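Local coordinates for putative hexulose 6 phosphate synthase (PDB 3F4W), which is a putative member of the orotidine 5'-phosphate decarboxylase / HUMPS family, with a TIM-barrel fold, at residues 15-27 against 190-204. Sequence-based numbering, arbitrary orientation.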
ATOM      1  N   ALA A  15      16.879  12.680   2.606  1.00 15.55           N
ATOM      2  CA  ALA A  15      17.105  11.976   1.347  1.00 18.15           C
ATOM      3  C   ALA A  15      17.861  12.838   0.343  1.00 20.61           C
ATOM      4  O   ALA A  15      18.716  12.345  -0.393  1.00 19.89           O
ATOM      5  CB  ALA A  15      15.781  11.513   0.752  1.00 12.38           C
ATOM      6  N   MET A  16      17.534  14.124   0.306  1.00 24.34           N
ATOM      7  CA  MET A  16      18.193  15.047  -0.613  1.00 26.88           C
ATOM      8  C   MET A  16      19.683  15.149  -0.306  1.00 29.35           C
ATOM      9  O   MET A  16      20.513  15.219  -1.216  1.00 33.29           O
ATOM     10  CB  MET A  16      17.539  16.428  -0.546  1.00 27.94           C
ATOM     11  CG  MET A  16      16.079  16.425  -0.955  1.00 28.17           C
ATOM     12  SD  MET A  16      15.842  16.009  -2.691  1.00 32.18           S
ATOM     13  CE  MET A  16      15.949  17.625  -3.452  1.00 31.02           C
ATOM     14  N   VAL A  17      20.016  15.150   0.979  1.00 22.74           N
ATOM     15  CA  VAL A  17      21.406  15.182   1.405  1.00 27.22           C
ATOM     16  C   VAL A  17      22.098  13.849   1.142  1.00 24.79           C
ATOM     17  O   VAL A  17      23.230  13.812   0.656  1.00 26.54           O
ATOM     18  CB  VAL A  17      21.523  15.517   2.898  1.00 27.17           C
ATOM     19  CG1 VAL A  17      22.907  15.162   3.412  1.00 23.50           C
ATOM     20  CG2 VAL A  17      21.205  16.986   3.135  1.00 26.52           C
ATOM     21  N   PHE A  18      21.412  12.754   1.460  1.00 19.51           N
ATOM     22  CA  PHE A  18      21.992  11.420   1.327  1.00 19.83           C
ATOM     23  C   PHE A  18      22.292  11.043  -0.121  1.00 17.32           C
ATOM     24  O   PHE A  18      23.320  10.430  -0.405  1.00 19.24           O
ATOM     25  CB  PHE A  18      21.083  10.362   1.964  1.00 19.02           C
ATOM     26  CG  PHE A  18      21.655   8.969   1.924  1.00 16.61           C
ATOM     27  CD1 PHE A  18      22.546   8.542   2.896  1.00 15.68           C
ATOM     28  CD2 PHE A  18      21.302   8.089   0.916  1.00 16.02           C
ATOM     29  CE1 PHE A  18      23.075   7.262   2.862  1.00 20.42           C
ATOM     30  CE2 PHE A  18      21.826   6.807   0.871  1.00 16.27           C
ATOM     31  CZ  PHE A  18      22.716   6.392   1.844  1.00 17.11           C
ATOM     32  N   MET A  19      21.394  11.401  -1.033  1.00 19.39           N
ATOM     33  CA  MET A  19      21.558  11.035  -2.438  1.00 20.72           C
ATOM     34  C   MET A  19      22.845  11.587  -3.049  1.00 23.25           C
ATOM     35  O   MET A  19      23.448  10.953  -3.913  1.00 21.68           O
ATOM     36  CB  MET A  19      20.344  11.462  -3.268  1.00 18.99           C
ATOM     37  CG  MET A  19      19.147  10.521  -3.151  1.00 21.42           C
ATOM     38  SD  MET A  19      19.561   8.774  -3.368  1.00 24.25           S
ATOM     39  CE  MET A  19      20.403   8.780  -4.950  1.00 20.82           C
ATOM     40  N   ASP A  20      23.265  12.765  -2.600  1.00 24.28           N
ATOM     41  CA  ASP A  20      24.494  13.368  -3.111  1.00 26.66           C
ATOM     42  C   ASP A  20      25.710  12.480  -2.854  1.00 29.86           C
ATOM     43  O   ASP A  20      26.730  12.596  -3.532  1.00 32.78           O
ATOM     44  CB  ASP A  20      24.712  14.755  -2.504  1.00 31.41           C
ATOM     45  CG  ASP A  20      23.812  15.804  -3.120  1.00 34.75           C
ATOM     46  OD1 ASP A  20      23.556  16.837  -2.462  1.00 33.70           O
ATOM     47  OD2 ASP A  20      23.356  15.591  -4.263  1.00 36.39           O
ATOM     48  N   LYS A  21      25.592  11.587  -1.878  1.00 22.24           N
ATOM     49  CA  LYS A  21      26.696  10.712  -1.509  1.00 20.90           C
ATOM     50  C   LYS A  21      26.851   9.517  -2.446  1.00 20.30           C
ATOM     51  O   LYS A  21      27.940   8.962  -2.568  1.00 20.27           O
ATOM     52  CB  LYS A  21      26.516  10.195  -0.080  1.00 22.45           C
ATOM     53  CG  LYS A  21      26.618  11.239   1.015  1.00 22.72           C
ATOM     54  CD  LYS A  21      26.582  10.545   2.372  1.00 28.59           C
ATOM     55  CE  LYS A  21      27.009  11.463   3.502  1.00 31.57           C
ATOM     56  NZ  LYS A  21      25.915  12.375   3.909  1.00 33.36           N
ATOM     57  N   VAL A  22      25.764   9.112  -3.098  1.00 17.74           N
ATOM     58  CA  VAL A  22      25.742   7.832  -3.801  1.00 18.20           C
ATOM     59  C   VAL A  22      25.192   7.885  -5.228  1.00 20.41           C
ATOM     60  O   VAL A  22      25.337   6.925  -5.986  1.00 18.19           O
ATOM     61  CB  VAL A  22      24.919   6.792  -3.013  1.00 18.75           C
ATOM     62  CG1 VAL A  22      25.580   6.491  -1.680  1.00 19.64           C
ATOM     63  CG2 VAL A  22      23.495   7.293  -2.801  1.00 17.42           C
ATOM     64  N   VAL A  23      24.574   9.002  -5.595  1.00 17.34           N
ATOM     65  CA  VAL A  23      23.790   9.056  -6.827  1.00 18.79           C
ATOM     66  C   VAL A  23      24.533   8.613  -8.093  1.00 20.10           C
ATOM     67  O   VAL A  23      23.922   8.055  -9.005  1.00 19.93           O
ATOM     68  CB  VAL A  23      23.159  10.446  -7.050  1.00 20.16           C
ATOM     69  CG1 VAL A  23      24.233  11.476  -7.374  1.00 23.31           C
ATOM     70  CG2 VAL A  23      22.120  10.374  -8.165  1.00 19.40           C
ATOM     71  N   ASP A  24      25.842   8.852  -8.152  1.00 18.83           N
ATOM     72  CA  ASP A  24      26.619   8.523  -9.350  1.00 19.66           C
ATOM     73  C   ASP A  24      26.742   7.017  -9.601  1.00 21.16           C
ATOM     74  O   ASP A  24      27.021   6.590 -10.722  1.00 22.95           O
ATOM     75  CB  ASP A  24      28.013   9.161  -9.290  1.00 20.91           C
ATOM     76  CG  ASP A  24      27.982  10.665  -9.537  1.00 23.92           C
ATOM     77  OD1 ASP A  24      26.940  11.176  -9.994  1.00 22.79           O
ATOM     78  OD2 ASP A  24      29.001  11.335  -9.275  1.00 28.24           O
ATOM     79  N   ASP A  25      26.545   6.220  -8.556  1.00 15.90           N
ATOM     80  CA  ASP A  25      26.638   4.764  -8.670  1.00 19.35           C
ATOM     81  C   ASP A  25      25.273   4.075  -8.679  1.00 19.19           C
ATOM     82  O   ASP A  25      25.195   2.844  -8.677  1.00 21.23           O
ATOM     83  CB  ASP A  25      27.484   4.190  -7.532  1.00 20.60           C
ATOM     84  CG  ASP A  25      28.947   4.550  -7.660  1.00 20.75           C
ATOM     85  OD1 ASP A  25      29.362   4.977  -8.758  1.00 19.60           O
ATOM     86  OD2 ASP A  25      29.681   4.400  -6.663  1.00 20.27           O
ATOM     87  N   VAL A  26      24.208   4.870  -8.692  1.00 24.24           N
ATOM     88  CA  VAL A  26      22.842   4.353  -8.648  1.00 21.17           C
ATOM     89  C   VAL A  26      22.127   4.604  -9.977  1.00 22.59           C
ATOM     90  O   VAL A  26      22.299   5.654 -10.587  1.00 23.84           O
ATOM     91  CB  VAL A  26      22.052   5.019  -7.498  1.00 21.62           C
ATOM     92  CG1 VAL A  26      20.574   4.674  -7.578  1.00 21.25           C
ATOM     93  CG2 VAL A  26      22.632   4.610  -6.149  1.00 19.01           C
ATOM     94  N   ASP A  27      21.328   3.637 -10.422  1.00 17.93           N
ATOM     95  CA  ASP A  27      20.586   3.762 -11.678  1.00 19.37           C
ATOM     96  C   ASP A  27      19.134   4.183 -11.455  1.00 18.14           C
ATOM     97  O   ASP A  27      18.583   4.972 -12.219  1.00 19.36           O
ATOM     98  CB  ASP A  27      20.603   2.439 -12.442  1.00 19.68           C
ATOM     99  CG  ASP A  27      22.000   2.003 -12.816  1.00 24.81           C
ATOM    100  OD1 ASP A  27      22.610   2.657 -13.693  1.00 23.67           O
ATOM    101  OD2 ASP A  27      22.485   1.008 -12.230  1.00 18.29           O
ATOM    102  N   ILE A 190      22.922   0.146   2.193  1.00 16.76           N
ATOM    103  CA  ILE A 190      23.509   1.427   1.813  1.00 15.65           C
ATOM    104  C   ILE A 190      23.088   2.580   2.726  1.00 17.07           C
ATOM    105  O   ILE A 190      23.924   3.376   3.159  1.00 18.85           O
ATOM    106  CB  ILE A 190      23.175   1.780   0.342  1.00 17.65           C
ATOM    107  CG1 ILE A 190      23.909   0.827  -0.611  1.00 13.11           C
ATOM    108  CG2 ILE A 190      23.532   3.228   0.045  1.00 15.78           C
ATOM    109  CD1 ILE A 190      23.427   0.887  -2.048  1.00 16.50           C
ATOM    110  N   THR A 191      21.796   2.675   3.026  1.00 18.77           N
ATOM    111  CA  THR A 191      21.300   3.805   3.809  1.00 18.11           C
ATOM    112  C   THR A 191      21.800   3.790   5.255  1.00 19.03           C
ATOM    113  O   THR A 191      21.958   4.842   5.873  1.00 21.04           O
ATOM    114  CB  THR A 191      19.762   3.911   3.773  1.00 19.40           C
ATOM    115  OG1 THR A 191      19.185   2.688   4.240  1.00 18.32           O
ATOM    116  CG2 THR A 191      19.283   4.184   2.353  1.00 17.84           C
ATOM    117  N   HIS A 192      22.066   2.601   5.784  1.00 19.61           N
ATOM    118  CA  HIS A 192      22.570   2.476   7.149  1.00 21.33           C
ATOM    119  C   HIS A 192      24.070   2.204   7.180  1.00 25.32           C
ATOM    120  O   HIS A 192      24.626   1.865   8.225  1.00 26.48           O
ATOM    121  CB  HIS A 192      21.834   1.367   7.902  1.00 24.37           C
ATOM    122  CG  HIS A 192      20.402   1.683   8.201  1.00 21.63           C
ATOM    123  ND1 HIS A 192      20.019   2.805   8.903  1.00 27.65           N
ATOM    124  CD2 HIS A 192      19.261   1.016   7.907  1.00 22.45           C
ATOM    125  CE1 HIS A 192      18.702   2.821   9.018  1.00 26.59           C
ATOM    126  NE2 HIS A 192      18.218   1.746   8.423  1.00 24.52           N
ATOM    127  N   ALA A 193      24.722   2.344   6.031  1.00 23.51           N
ATOM    128  CA  ALA A 193      26.155   2.107   5.943  1.00 25.76           C
ATOM    129  C   ALA A 193      26.928   3.233   6.613  1.00 26.26           C
ATOM    130  O   ALA A 193      26.551   4.401   6.515  1.00 30.71           O
ATOM    131  CB  ALA A 193      26.581   1.967   4.494  1.00 21.61           C
ATOM    132  N   ALA A 194      28.010   2.881   7.300  1.00 28.29           N
ATOM    133  CA  ALA A 194      28.899   3.893   7.856  1.00 28.37           C
ATOM    134  C   ALA A 194      29.500   4.699   6.707  1.00 28.78           C
ATOM    135  O   ALA A 194      29.665   5.916   6.796  1.00 26.59           O
ATOM    136  CB  ALA A 194      29.989   3.240   8.684  1.00 31.75           C
ATOM    137  N   ASP A 195      29.807   4.001   5.618  1.00 27.62           N
ATOM    138  CA  ASP A 195      30.339   4.622   4.412  1.00 26.31           C
ATOM    139  C   ASP A 195      29.441   4.280   3.226  1.00 25.60           C
ATOM    140  O   ASP A 195      29.715   3.339   2.481  1.00 25.93           O
ATOM    141  CB  ASP A 195      31.766   4.130   4.165  1.00 29.16           C
ATOM    142  CG  ASP A 195      32.388   4.723   2.914  1.00 30.44           C
ATOM    143  OD1 ASP A 195      33.491   4.271   2.545  1.00 39.24           O
ATOM    144  OD2 ASP A 195      31.784   5.629   2.299  1.00 30.73           O
ATOM    145  N   PRO A 196      28.348   5.038   3.055  1.00 24.30           N
ATOM    146  CA  PRO A 196      27.363   4.743   2.008  1.00 20.50           C
ATOM    147  C   PRO A 196      27.976   4.723   0.613  1.00 20.95           C
ATOM    148  O   PRO A 196      27.653   3.844  -0.183  1.00 19.54           O
ATOM    149  CB  PRO A 196      26.369   5.901   2.127  1.00 21.36           C
ATOM    150  CG  PRO A 196      26.507   6.379   3.526  1.00 25.06           C
ATOM    151  CD  PRO A 196      27.943   6.181   3.892  1.00 23.98           C
ATOM    152  N   ALA A 197      28.840   5.689   0.318  1.00 21.99           N
ATOM    153  CA  ALA A 197      29.479   5.763  -0.987  1.00 22.96           C
ATOM    154  C   ALA A 197      30.290   4.499  -1.256  1.00 21.94           C
ATOM    155  O   ALA A 197      30.282   3.969  -2.367  1.00 21.66           O
ATOM    156  CB  ALA A 197      30.365   7.001  -1.076  1.00 26.20           C
ATOM    157  N   GLY A 198      30.988   4.022  -0.230  1.00 19.76           N
ATOM    158  CA  GLY A 198      31.786   2.815  -0.338  1.00 19.03           C
ATOM    159  C   GLY A 198      30.929   1.592  -0.597  1.00 18.64           C
ATOM    160  O   GLY A 198      31.234   0.791  -1.476  1.00 20.88           O
ATOM    161  N   GLU A 199      29.851   1.448   0.168  1.00 24.88           N
ATOM    162  CA  GLU A 199      28.939   0.325  -0.011  1.00 21.73           C
ATOM    163  C   GLU A 199      28.281   0.380  -1.384  1.00 21.50           C
ATOM    164  O   GLU A 199      28.129  -0.643  -2.049  1.00 21.10           O
ATOM    165  CB  GLU A 199      27.874   0.299   1.091  1.00 22.31           C
ATOM    166  CG  GLU A 199      26.832  -0.809   0.932  1.00 28.99           C
ATOM    167  CD  GLU A 199      27.406  -2.203   1.146  1.00 31.54           C
ATOM    168  OE1 GLU A 199      26.617  -3.170   1.257  1.00 28.86           O
ATOM    169  OE2 GLU A 199      28.649  -2.332   1.211  1.00 31.47           O
ATOM    170  N   ALA A 200      27.899   1.580  -1.809  1.00 17.04           N
ATOM    171  CA  ALA A 200      27.286   1.759  -3.120  1.00 17.87           C
ATOM    172  C   ALA A 200      28.269   1.382  -4.222  1.00 20.95           C
ATOM    173  O   ALA A 200      27.898   0.744  -5.207  1.00 21.14           O
ATOM    174  CB  ALA A 200      26.810   3.196  -3.295  1.00 19.38           C
ATOM    175  N   ARG A 201      29.528   1.770  -4.044  1.00 24.94           N
ATOM    176  CA  ARG A 201      30.567   1.435  -5.009  1.00 26.13           C
ATOM    177  C   ARG A 201      30.756  -0.074  -5.148  1.00 24.64           C
ATOM    178  O   ARG A 201      30.827  -0.594  -6.257  1.00 23.40           O
ATOM    179  CB  ARG A 201      31.900   2.075  -4.625  1.00 25.42           C
ATOM    180  CG  ARG A 201      32.999   1.798  -5.636  1.00 29.55           C
ATOM    181  CD  ARG A 201      34.383   1.986  -5.041  1.00 31.91           C
ATOM    182  NE  ARG A 201      34.801   0.849  -4.225  1.00 31.82           N
ATOM    183  CZ  ARG A 201      35.040   0.911  -2.918  1.00 35.37           C
ATOM    184  NH1 ARG A 201      34.904   2.061  -2.267  1.00 33.19           N
ATOM    185  NH2 ARG A 201      35.423  -0.178  -2.264  1.00 33.76           N
ATOM    186  N   LYS A 202      30.846  -0.767  -4.016  1.00 19.11           N
ATOM    187  CA  LYS A 202      31.126  -2.202  -4.018  1.00 21.86           C
ATOM    188  C   LYS A 202      29.990  -3.017  -4.632  1.00 18.94           C
ATOM    189  O   LYS A 202      30.226  -4.048  -5.268  1.00 16.42           O
ATOM    190  CB  LYS A 202      31.434  -2.697  -2.604  1.00 22.32           C
ATOM    191  CG  LYS A 202      32.565  -1.936  -1.935  1.00 28.24           C
ATOM    192  CD  LYS A 202      33.395  -2.832  -1.031  1.00 35.05           C
ATOM    193  CE  LYS A 202      32.596  -3.320   0.164  1.00 37.48           C
ATOM    194  NZ  LYS A 202      32.269  -2.205   1.091  1.00 43.70           N
ATOM    195  N   ILE A 203      28.760  -2.551  -4.446  1.00 13.76           N
ATOM    196  CA  ILE A 203      27.602  -3.246  -4.998  1.00 14.15           C
ATOM    197  C   ILE A 203      27.505  -3.004  -6.502  1.00 16.29           C
ATOM    198  O   ILE A 203      27.356  -3.944  -7.281  1.00 15.63           O
ATOM    199  CB  ILE A 203      26.295  -2.829  -4.278  1.00 17.26           C
ATOM    200  CG1 ILE A 203      26.304  -3.349  -2.840  1.00 19.23           C
ATOM    201  CG2 ILE A 203      25.068  -3.352  -5.020  1.00 10.88           C
ATOM    202  CD1 ILE A 203      25.210  -2.771  -1.970  1.00 16.56           C
ATOM    203  N   SER A 204      27.627  -1.748  -6.917  1.00 17.65           N
ATOM    204  CA  SER A 204      27.507  -1.419  -8.332  1.00 18.82           C
ATOM    205  C   SER A 204      28.651  -2.039  -9.127  1.00 15.37           C
ATOM    206  O   SER A 204      28.505  -2.331 -10.309  1.00 19.78           O
ATOM    207  CB  SER A 204      27.476   0.095  -8.534  1.00 19.83           C
ATOM    208  OG  SER A 204      28.687   0.680  -8.092  1.00 26.34           O
TER
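Phe18 pushes the far end of its ring into the bend between Ile190 and Pro196, where a short helix gives way to the loop leading into helix 196-209. With CG anti to the backbone N (chi1 -177°), the ring extends from its helix to touch three residues. Phe18 CZ comes 3.7 Å from Ile190 CG2, which lies in the ring plane at the edge, and the two side chains cross at about a right angle. Thr191 presents its methyl, CG2 standing 3.9 Å from Phe18 CE2, while its hydroxyl turns back to the carbonyl of Gly187. Pro196 adds its rigid ring obliquely, CG being 3.6 Å from Phe18 CE1; a proline also suits the first turn of a helix, where its lack of an N-H costs no bond.

Val22 is a knob in a hole made by Ile190, Pro196, Ala197 and Ala200. Val22 CG1 does the touching, 3.9 Å from both Pro196 CB and Ala200 CB, and the small alanines let the backbones approach to 5.1 Å between Val22 CA and Ala197 CA. Helices 12-22 and 196-209 follow the first and eighth strands of a closed parallel barrel, so their packing, with segments 15-22 and 196-204 crossing at -51°, sets the first and last helices of the outer layer side by side where the ring closes. Leu5 of strand 2-7 touches both Val22 and Ile190.

No hydrogen bond spans the contact; oxygens of 15-27 rest on carbons of helix 196-209. Ala197 CB lies 3.5 Å from Lys21 O, and Asp25 OD2 meets the backbone of Arg201 rather than its guanidinium. Ser204, small enough to pack against Asp25, brings CB to 3.6 Å from Asp25 O. At the N-terminus of helix 196-209, Asp195 is the N-cap: its short carboxylate reaches a first-turn N-H that lacks an earlier helical carbonyl, Gly198 N meeting OD2 from above the carboxylate plane.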